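Local coordinates for periplasmic binding protein/LacI transcriptional regulator (Burkholderia multivorans, PDB 4YLE) that probably binds a simple sugar in the periplasm and hands it to an ABC transporter for import into the cell, at residues Lys263-Leu266 against Arg270-Ala273; Leu42-Phe47 against Asn231-Ile236; Asn80-Val85 against Val107-Lys112. One frame throughout, in Å; residues are numbered along the deposited sequence.

The three contacts sample both lobes of a type I periplasmic binding protein fold and the cleft between them. Contact 3 is buried apolar packing between two helices, 78-90 and 107-115, on one face of the N-terminal lobe's sheet. Contact 2 lies nearest the centre of the chain and is polar throughout: the starts of helices 45-60 and 232-244 meet across the cleft through asparagines and water. Contact 1, partly buried at the periphery of the other lobe, combines backbone bonding with side-chain packing where helix 263-268 turns toward strand 274-276. Contacts 1 and 2 touch through M265 CE and I236 CG1, 3.9 Å apart, whereas contacts 1 and 3 lie on opposite sides of the chain's centre.

Contact 1: Lys263-Leu266 against Arg270-Ala273; sequences KPML and RVLA
R270 folds its guanidinium group back against M265, a selenomethionine, where the chain reverses after helix 263-268 in the C-terminal lobe of this type I periplasmic binding protein fold and heads for strand 274-276. M265 CG lies over one face of the guanidinium, offset toward its rim and 3.4 Å from R270 NH2. A bend at chi3 (-65°) turns the arginine tip onto the selenomethionine, and a salt bridge from R270 NE to D268 holds it there. V271 comes next and meets the helix with both backbone and side chain. Its N donates to M265 O over 3.1 Å in an almost straight hydrogen bond. Its two methyls divide the apolar surface: CG2 packs on M265 CB at 3.7 Å, while CG1 meets L266 CD2 at 3.9 Å. On the carbonyl side, V271 O receives a CH...O contact from L266 CA at 3.4 Å, and a water donates to both V271 O and L266 O, each at 2.7 Å, bridging the two backbones. L272 points its CB away from helix 263-268, its side chain packs on helix 146-160 and strand 252-254, and its backbone pairs with V253. A273 continues the backbone pairing with G255, its CB also pointing away, so that its approach to the helix is made by the backbone: A273 N lies 3.9 Å from L266 CD2.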
loop_
_atom_site.group_PDB
_atom_site.type_symbol
_atom_site.label_atom_id
_atom_site.label_comp_id
_atom_site.label_asym_id
_atom_site.label_seq_id
_atom_site.Cartn_x
_atom_site.Cartn_y
_atom_site.Cartn_z
ATOM N N LYS A 263 -1.827 -12.573 -11.697
ATOM C CA LYS A 263 -1.247 -13.902 -11.894
ATOM C C LYS A 263 -1.291 -14.417 -13.329
ATOM O O LYS A 263 -0.290 -14.940 -13.812
ATOM C CB LYS A 263 -1.926 -14.875 -10.945
ATOM C CG LYS A 263 -1.529 -14.558 -9.519
ATOM C CD LYS A 263 -2.272 -15.378 -8.484
ATOM C CE LYS A 263 -2.050 -14.785 -7.108
ATOM N NZ LYS A 263 -2.613 -15.686 -6.088
ATOM N N PRO A 264 -2.419 -14.251 -14.039
ATOM C CA PRO A 264 -2.377 -14.673 -15.445
ATOM C C PRO A 264 -1.352 -13.870 -16.240
ATOM O O PRO A 264 -0.785 -14.354 -17.212
ATOM C CB PRO A 264 -3.791 -14.394 -15.948
ATOM C CG PRO A 264 -4.623 -14.255 -14.725
ATOM C CD PRO A 264 -3.736 -13.704 -13.673
HETATM N N MSE A 265 -1.107 -12.638 -15.806
HETATM C CA MSE A 265 -0.170 -11.775 -16.505
HETATM C C MSE A 265 1.286 -12.168 -16.243
HETATM O O MSE A 265 2.104 -12.081 -17.157
HETATM C CB MSE A 265 -0.431 -10.325 -16.126
HETATM C CG MSE A 265 -1.851 -9.927 -16.442
HETATM SE SE MSE A 265 -2.125 -8.027 -16.196
HETATM C CE MSE A 265 -4.087 -7.970 -16.299
ATOM N N LEU A 266 1.614 -12.597 -15.024
ATOM C CA LEU A 266 2.924 -13.204 -14.769
ATOM C C LEU A 266 3.093 -14.466 -15.624
ATOM O O LEU A 266 4.152 -14.701 -16.185
ATOM C CB LEU A 266 3.112 -13.577 -13.294
ATOM C CG LEU A 266 3.147 -12.467 -12.227
ATOM C CD1 LEU A 266 3.160 -13.012 -10.795
ATOM C CD2 LEU A 266 4.357 -11.580 -12.432
ATOM N N ARG A 270 2.896 -10.830 -19.597
ATOM C CA ARG A 270 2.498 -9.424 -19.718
ATOM C C ARG A 270 3.120 -8.584 -18.588
ATOM O O ARG A 270 3.415 -7.408 -18.784
ATOM C CB ARG A 270 0.964 -9.292 -19.729
ATOM C CG ARG A 270 0.370 -9.568 -21.123
ATOM C CD ARG A 270 -1.138 -9.518 -21.098
ATOM N NE ARG A 270 -1.668 -10.584 -20.266
ATOM C CZ ARG A 270 -2.883 -10.583 -19.733
ATOM N NH1 ARG A 270 -3.702 -9.555 -19.934
ATOM N NH2 ARG A 270 -3.265 -11.604 -18.984
ATOM N N VAL A 271 3.322 -9.217 -17.443
ATOM C CA VAL A 271 3.979 -8.620 -16.262
ATOM C C VAL A 271 5.179 -9.480 -15.849
ATOM O O VAL A 271 5.065 -10.703 -15.740
ATOM C CB VAL A 271 3.001 -8.502 -15.102
ATOM C CG1 VAL A 271 3.695 -8.009 -13.832
ATOM C CG2 VAL A 271 1.905 -7.559 -15.467
ATOM N N LEU A 272 6.320 -8.843 -15.608
ATOM C CA LEU A 272 7.548 -9.551 -15.298
ATOM C C LEU A 272 7.733 -9.925 -13.818
ATOM O O LEU A 272 8.284 -10.982 -13.495
ATOM C CB LEU A 272 8.743 -8.707 -15.755
ATOM C CG LEU A 272 10.121 -9.265 -15.388
ATOM C CD1 LEU A 272 10.426 -10.471 -16.275
ATOM C CD2 LEU A 272 11.207 -8.192 -15.512
ATOM N N ALA A 273 7.304 -9.054 -12.927
ATOM C CA ALA A 273 7.447 -9.307 -11.497
ATOM C C ALA A 273 6.509 -8.434 -10.710
ATOM O O ALA A 273 6.090 -7.379 -11.168
ATOM C CB ALA A 273 8.872 -9.053 -11.056
HETATM O O HOH W 1 6.196 -13.053 -16.612
#

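Contact 2: Leu42-Phe47 against Asn231-Ile236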
loop_
_atom_site.group_PDB
_atom_site.type_symbol
_atom_site.label_atom_id
_atom_site.label_comp_id
_atom_site.label_asym_id
_atom_site.label_seq_id
_atom_site.Cartn_x
_atom_site.Cartn_y
_atom_site.Cartn_z
ATOM N N LEU A 42 -11.884 -0.106 -1.654
ATOM C CA LEU A 42 -12.591 -1.361 -1.758
ATOM C C LEU A 42 -12.593 -1.917 -3.179
ATOM O O LEU A 42 -12.889 -3.086 -3.396
ATOM C CB LEU A 42 -14.029 -1.151 -1.266
ATOM C CG LEU A 42 -14.052 -0.810 0.225
ATOM C CD1 LEU A 42 -15.491 -0.536 0.679
ATOM C CD2 LEU A 42 -13.383 -1.919 1.077
ATOM N N ALA A 43 -12.242 -1.089 -4.144
ATOM C CA ALA A 43 -12.126 -1.572 -5.504
ATOM C C ALA A 43 -10.911 -2.522 -5.602
ATOM O O ALA A 43 -10.942 -3.521 -6.333
ATOM C CB ALA A 43 -12.007 -0.403 -6.460
ATOM N N ASN A 44 -9.897 -2.243 -4.777
ATOM C CA ASN A 44 -8.536 -2.785 -4.921
ATOM C C ASN A 44 -8.463 -4.152 -4.269
ATOM O O ASN A 44 -8.752 -4.265 -3.067
ATOM C CB ASN A 44 -7.554 -1.818 -4.262
ATOM C CG ASN A 44 -6.093 -2.208 -4.441
ATOM O OD1 ASN A 44 -5.758 -3.312 -4.873
ATOM N ND2 ASN A 44 -5.213 -1.268 -4.110
ATOM N N GLU A 45 -8.141 -5.193 -5.035
ATOM C CA GLU A 45 -8.092 -6.516 -4.429
ATOM C C GLU A 45 -7.155 -6.623 -3.230
ATOM O O GLU A 45 -7.341 -7.473 -2.367
ATOM C CB GLU A 45 -7.666 -7.584 -5.418
ATOM C CG GLU A 45 -8.168 -8.955 -4.933
ATOM C CD GLU A 45 -7.499 -10.132 -5.593
ATOM O OE1 GLU A 45 -8.188 -10.763 -6.426
ATOM O OE2 GLU A 45 -6.314 -10.432 -5.254
ATOM N N PHE A 46 -6.113 -5.811 -3.206
ATOM C CA PHE A 46 -5.231 -5.787 -2.050
ATOM C C PHE A 46 -6.029 -5.666 -0.748
ATOM O O PHE A 46 -5.789 -6.386 0.230
ATOM C CB PHE A 46 -4.255 -4.631 -2.175
ATOM C CG PHE A 46 -3.290 -4.522 -1.015
ATOM C CD1 PHE A 46 -2.143 -5.300 -0.961
ATOM C CD2 PHE A 46 -3.520 -3.611 0.004
ATOM C CE1 PHE A 46 -1.256 -5.186 0.112
ATOM C CE2 PHE A 46 -2.646 -3.475 1.053
ATOM C CZ PHE A 46 -1.512 -4.271 1.123
ATOM N N PHE A 47 -6.983 -4.745 -0.716
ATOM C CA PHE A 47 -7.752 -4.548 0.500
ATOM C C PHE A 47 -8.833 -5.568 0.678
ATOM O O PHE A 47 -9.197 -5.889 1.825
ATOM C CB PHE A 47 -8.279 -3.118 0.531
ATOM C CG PHE A 47 -7.172 -2.136 0.686
ATOM C CD1 PHE A 47 -6.469 -2.077 1.877
ATOM C CD2 PHE A 47 -6.774 -1.346 -0.366
ATOM C CE1 PHE A 47 -5.398 -1.207 2.011
ATOM C CE2 PHE A 47 -5.707 -0.476 -0.237
ATOM C CZ PHE A 47 -5.010 -0.427 0.946
ATOM N N ASN A 231 1.973 -0.139 -7.781
ATOM C CA ASN A 231 1.077 -1.232 -7.356
ATOM C C ASN A 231 0.578 -1.994 -8.576
ATOM O O ASN A 231 0.809 -1.574 -9.706
ATOM C CB ASN A 231 -0.055 -0.695 -6.454
ATOM C CG ASN A 231 -1.142 0.006 -7.203
ATOM O OD1 ASN A 231 -0.966 0.382 -8.355
ATOM N ND2 ASN A 231 -2.294 0.188 -6.547
ATOM N N ASP A 232 -0.026 -3.145 -8.335
ATOM C CA ASP A 232 -0.479 -4.003 -9.402
ATOM C C ASP A 232 -1.602 -3.360 -10.215
ATOM O O ASP A 232 -1.691 -3.571 -11.429
ATOM C CB ASP A 232 -0.944 -5.340 -8.863
ATOM C CG ASP A 232 0.226 -6.301 -8.527
ATOM O OD1 ASP A 232 1.402 -5.994 -8.813
ATOM O OD2 ASP A 232 -0.074 -7.374 -7.946
ATOM N N ASN A 233 -2.469 -2.591 -9.569
ATOM C CA ASN A 233 -3.559 -1.951 -10.313
ATOM C C ASN A 233 -2.976 -0.995 -11.364
ATOM O O ASN A 233 -3.427 -0.984 -12.535
ATOM C CB ASN A 233 -4.522 -1.230 -9.383
ATOM C CG ASN A 233 -5.557 -2.160 -8.810
ATOM O OD1 ASN A 233 -5.781 -3.266 -9.343
ATOM N ND2 ASN A 233 -6.238 -1.715 -7.769
HETATM N N MSE A 234 -1.966 -0.226 -10.970
HETATM C CA MSE A 234 -1.342 0.653 -11.954
HETATM C C MSE A 234 -0.628 -0.166 -13.010
HETATM O O MSE A 234 -0.618 0.237 -14.187
HETATM C CB MSE A 234 -0.417 1.634 -11.286
HETATM C CG MSE A 234 -1.190 2.717 -10.592
HETATM SE SE MSE A 234 -0.135 4.119 -9.819
HETATM C CE MSE A 234 1.090 2.998 -8.817
ATOM N N ALA A 235 -0.046 -1.304 -12.614
ATOM C CA ALA A 235 0.610 -2.198 -13.567
ATOM C C ALA A 235 -0.382 -2.749 -14.587
ATOM O O ALA A 235 -0.030 -2.873 -15.750
ATOM C CB ALA A 235 1.306 -3.323 -12.859
ATOM N N ILE A 236 -1.610 -3.065 -14.155
ATOM C CA ILE A 236 -2.660 -3.526 -15.066
ATOM C C ILE A 236 -2.939 -2.418 -16.066
ATOM O O ILE A 236 -3.053 -2.672 -17.269
ATOM C CB ILE A 236 -3.946 -3.921 -14.292
ATOM C CG1 ILE A 236 -3.676 -5.210 -13.518
ATOM C CG2 ILE A 236 -5.141 -4.059 -15.223
ATOM C CD1 ILE A 236 -4.774 -5.580 -12.501
HETATM O O HOH W 2 -3.041 -3.309 -6.631
HETATM O O HOH W 3 -7.728 -4.600 -7.883
#
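N44 OD1 is gripped from two directions: F46 N donates to it over 3.0 Å, capping the start of helix 45-60, and a water 3.2 Å away donates to the same oxygen. That water also accepts from N233 N, linking the two segments. A second water makes a separate bridge, accepting from E45 N and donating to N233 OD1 at 2.8 Å. The amides of N44 and N233 lie close, their planes 44° apart, but N233 ND2 meets N44 OD1 at 3.3 Å with too poor an angle for a hydrogen bond. The two helices start here from opposite lobes of the periplasmic binding protein fold, at the interdomain cleft. N231 is the N-cap of helix 232-244, its OD1 accepting from M234 N at 2.9 Å. With N44 CG anti to the backbone N (chi1 -175°), its amide extends toward the second lobe, where its plane stands 89° from that of N231. Both amide nitrogens, N44 ND2 and N231 ND2, donate to one oxygen of an unidentified bound ligand. E75 OE2 accepts from N44 ND2, and W205 O from N231 ND2.

Contact 3: Asn80-Val85 against Val107-Lys112; sequences NQIRIV and VPVVKK
V109 packs against I82 and V85, which lie one turn apart on helix 78-90, and these apolar touches join the two segments. Most of the contact falls to the pair of valines. V109 CG2 approaches V85 CG1 to 3.7 Å, and V109 CG1 stands 4.0 Å from the same methyl, so the fork of V109 straddles the tip of V85. A first torsion of 69° sets CG1 of V109 between its backbone N and carbonyl carbon, the placing that turns both methyls toward V85. I82 meets V109 more loosely, its CG2 being 4.2 Å from V109 CB. Backbone and side chain also meet, though without bonding: I82 O lies 4.1 Å from V109 CG2, and within these two segments the CA atoms of I82 and V109 are the nearest pair, 6.6 Å apart. Polar bonding ties helix 78-90 to the sheet instead, where the amide of buried Q81 bonds to A101 N and to the carbonyls of A99 and M39. Helices 78-90 and 107-115 run in broadly the same direction, as expected for helices of a beta-alpha-beta array. V85 and I84 rest on V38 of strand 34-39, I84 also reaches strand 66-72, and V109 extends the helix pairing by touching E86.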
loop_
_atom_site.group_PDB
_atom_site.type_symbol
_atom_site.label_atom_id
_atom_site.label_comp_id
_atom_site.label_asym_id
_atom_site.label_seq_id
_atom_site.Cartn_x
_atom_site.Cartn_y
_atom_site.Cartn_z
ATOM N N ASN A 80 -13.588 10.930 2.989
ATOM C CA ASN A 80 -14.441 9.879 3.496
ATOM C C ASN A 80 -13.724 8.965 4.484
ATOM O O ASN A 80 -14.346 8.416 5.390
ATOM C CB ASN A 80 -15.001 9.020 2.368
ATOM C CG ASN A 80 -16.176 8.182 2.832
ATOM O OD1 ASN A 80 -17.040 8.672 3.570
ATOM N ND2 ASN A 80 -16.211 6.920 2.437
ATOM N N GLN A 81 -12.433 8.741 4.290
ATOM C CA GLN A 81 -11.737 7.890 5.241
ATOM C C GLN A 81 -11.769 8.591 6.583
ATOM O O GLN A 81 -12.014 7.958 7.597
ATOM C CB GLN A 81 -10.307 7.601 4.828
ATOM C CG GLN A 81 -9.737 6.400 5.608
ATOM C CD GLN A 81 -8.317 6.086 5.241
ATOM O OE1 GLN A 81 -7.456 6.953 5.311
ATOM N NE2 GLN A 81 -8.053 4.832 4.856
ATOM N N ILE A 82 -11.566 9.908 6.576
ATOM C CA ILE A 82 -11.595 10.670 7.822
ATOM C C ILE A 82 -12.970 10.528 8.453
ATOM O O ILE A 82 -13.083 10.366 9.671
ATOM C CB ILE A 82 -11.236 12.159 7.595
ATOM C CG1 ILE A 82 -9.743 12.270 7.259
ATOM C CG2 ILE A 82 -11.554 13.010 8.838
ATOM C CD1 ILE A 82 -9.271 13.633 6.812
ATOM N N ARG A 83 -14.014 10.560 7.625
ATOM C CA ARG A 83 -15.374 10.440 8.129
ATOM C C ARG A 83 -15.579 9.088 8.797
ATOM O O ARG A 83 -16.220 8.996 9.842
ATOM C CB ARG A 83 -16.391 10.649 7.007
ATOM C CG ARG A 83 -16.573 12.120 6.635
ATOM C CD ARG A 83 -17.862 12.356 5.866
ATOM N NE ARG A 83 -17.934 11.547 4.650
ATOM C CZ ARG A 83 -17.447 11.908 3.463
ATOM N NH1 ARG A 83 -16.833 13.073 3.303
ATOM N NH2 ARG A 83 -17.567 11.089 2.423
ATOM N N ILE A 84 -15.015 8.042 8.198
ATOM C CA ILE A 84 -15.152 6.712 8.750
ATOM C C ILE A 84 -14.530 6.657 10.140
ATOM O O ILE A 84 -15.136 6.126 11.075
ATOM C CB ILE A 84 -14.516 5.688 7.824
ATOM C CG1 ILE A 84 -15.393 5.555 6.580
ATOM C CG2 ILE A 84 -14.399 4.334 8.502
ATOM C CD1 ILE A 84 -14.752 4.863 5.431
ATOM N N VAL A 85 -13.336 7.216 10.288
ATOM C CA VAL A 85 -12.667 7.195 11.581
ATOM C C VAL A 85 -13.500 7.977 12.608
ATOM O O VAL A 85 -13.700 7.503 13.725
ATOM C CB VAL A 85 -11.241 7.751 11.498
ATOM C CG1 VAL A 85 -10.554 7.686 12.860
ATOM C CG2 VAL A 85 -10.420 6.943 10.464
ATOM N N VAL A 107 -3.814 12.499 10.270
ATOM C CA VAL A 107 -3.248 12.587 11.618
ATOM C C VAL A 107 -4.193 13.278 12.592
ATOM O O VAL A 107 -4.287 12.855 13.744
ATOM C CB VAL A 107 -1.889 13.301 11.631
ATOM C CG1 VAL A 107 -1.380 13.489 13.073
ATOM C CG2 VAL A 107 -0.884 12.492 10.826
ATOM N N PRO A 108 -4.894 14.339 12.155
ATOM C CA PRO A 108 -5.767 15.013 13.136
ATOM C C PRO A 108 -6.841 14.102 13.755
ATOM O O PRO A 108 -7.098 14.162 14.968
ATOM C CB PRO A 108 -6.406 16.139 12.311
ATOM C CG PRO A 108 -5.365 16.475 11.300
ATOM C CD PRO A 108 -4.788 15.114 10.903
ATOM N N VAL A 109 -7.448 13.248 12.939
ATOM C CA VAL A 109 -8.533 12.429 13.440
ATOM C C VAL A 109 -7.957 11.266 14.260
ATOM O O VAL A 109 -8.602 10.773 15.186
ATOM C CB VAL A 109 -9.442 11.918 12.291
ATOM C CG1 VAL A 109 -8.711 10.893 11.413
ATOM C CG2 VAL A 109 -10.741 11.336 12.854
ATOM N N VAL A 110 -6.743 10.827 13.933
ATOM C CA VAL A 110 -6.056 9.862 14.797
ATOM C C VAL A 110 -5.861 10.475 16.173
ATOM O O VAL A 110 -6.106 9.823 17.184
ATOM C CB VAL A 110 -4.683 9.433 14.243
ATOM C CG1 VAL A 110 -3.868 8.679 15.297
ATOM C CG2 VAL A 110 -4.850 8.584 12.978
ATOM N N LYS A 111 -5.382 11.713 16.209
ATOM C CA LYS A 111 -5.226 12.413 17.490
ATOM C C LYS A 111 -6.552 12.421 18.261
ATOM O O LYS A 111 -6.590 12.103 19.448
ATOM C CB LYS A 111 -4.732 13.840 17.263
ATOM N N LYS A 112 -7.629 12.773 17.564
ATOM C CA LYS A 112 -8.986 12.771 18.115
ATOM C C LYS A 112 -9.312 11.432 18.761
ATOM O O LYS A 112 -9.781 11.370 19.896
ATOM C CB LYS A 112 -9.980 13.096 16.991
ATOM C CG LYS A 112 -11.451 13.268 17.376
ATOM C CD LYS A 112 -12.233 13.829 16.164
ATOM C CE LYS A 112 -13.625 13.218 16.001
ATOM N NZ LYS A 112 -14.526 13.530 17.147
#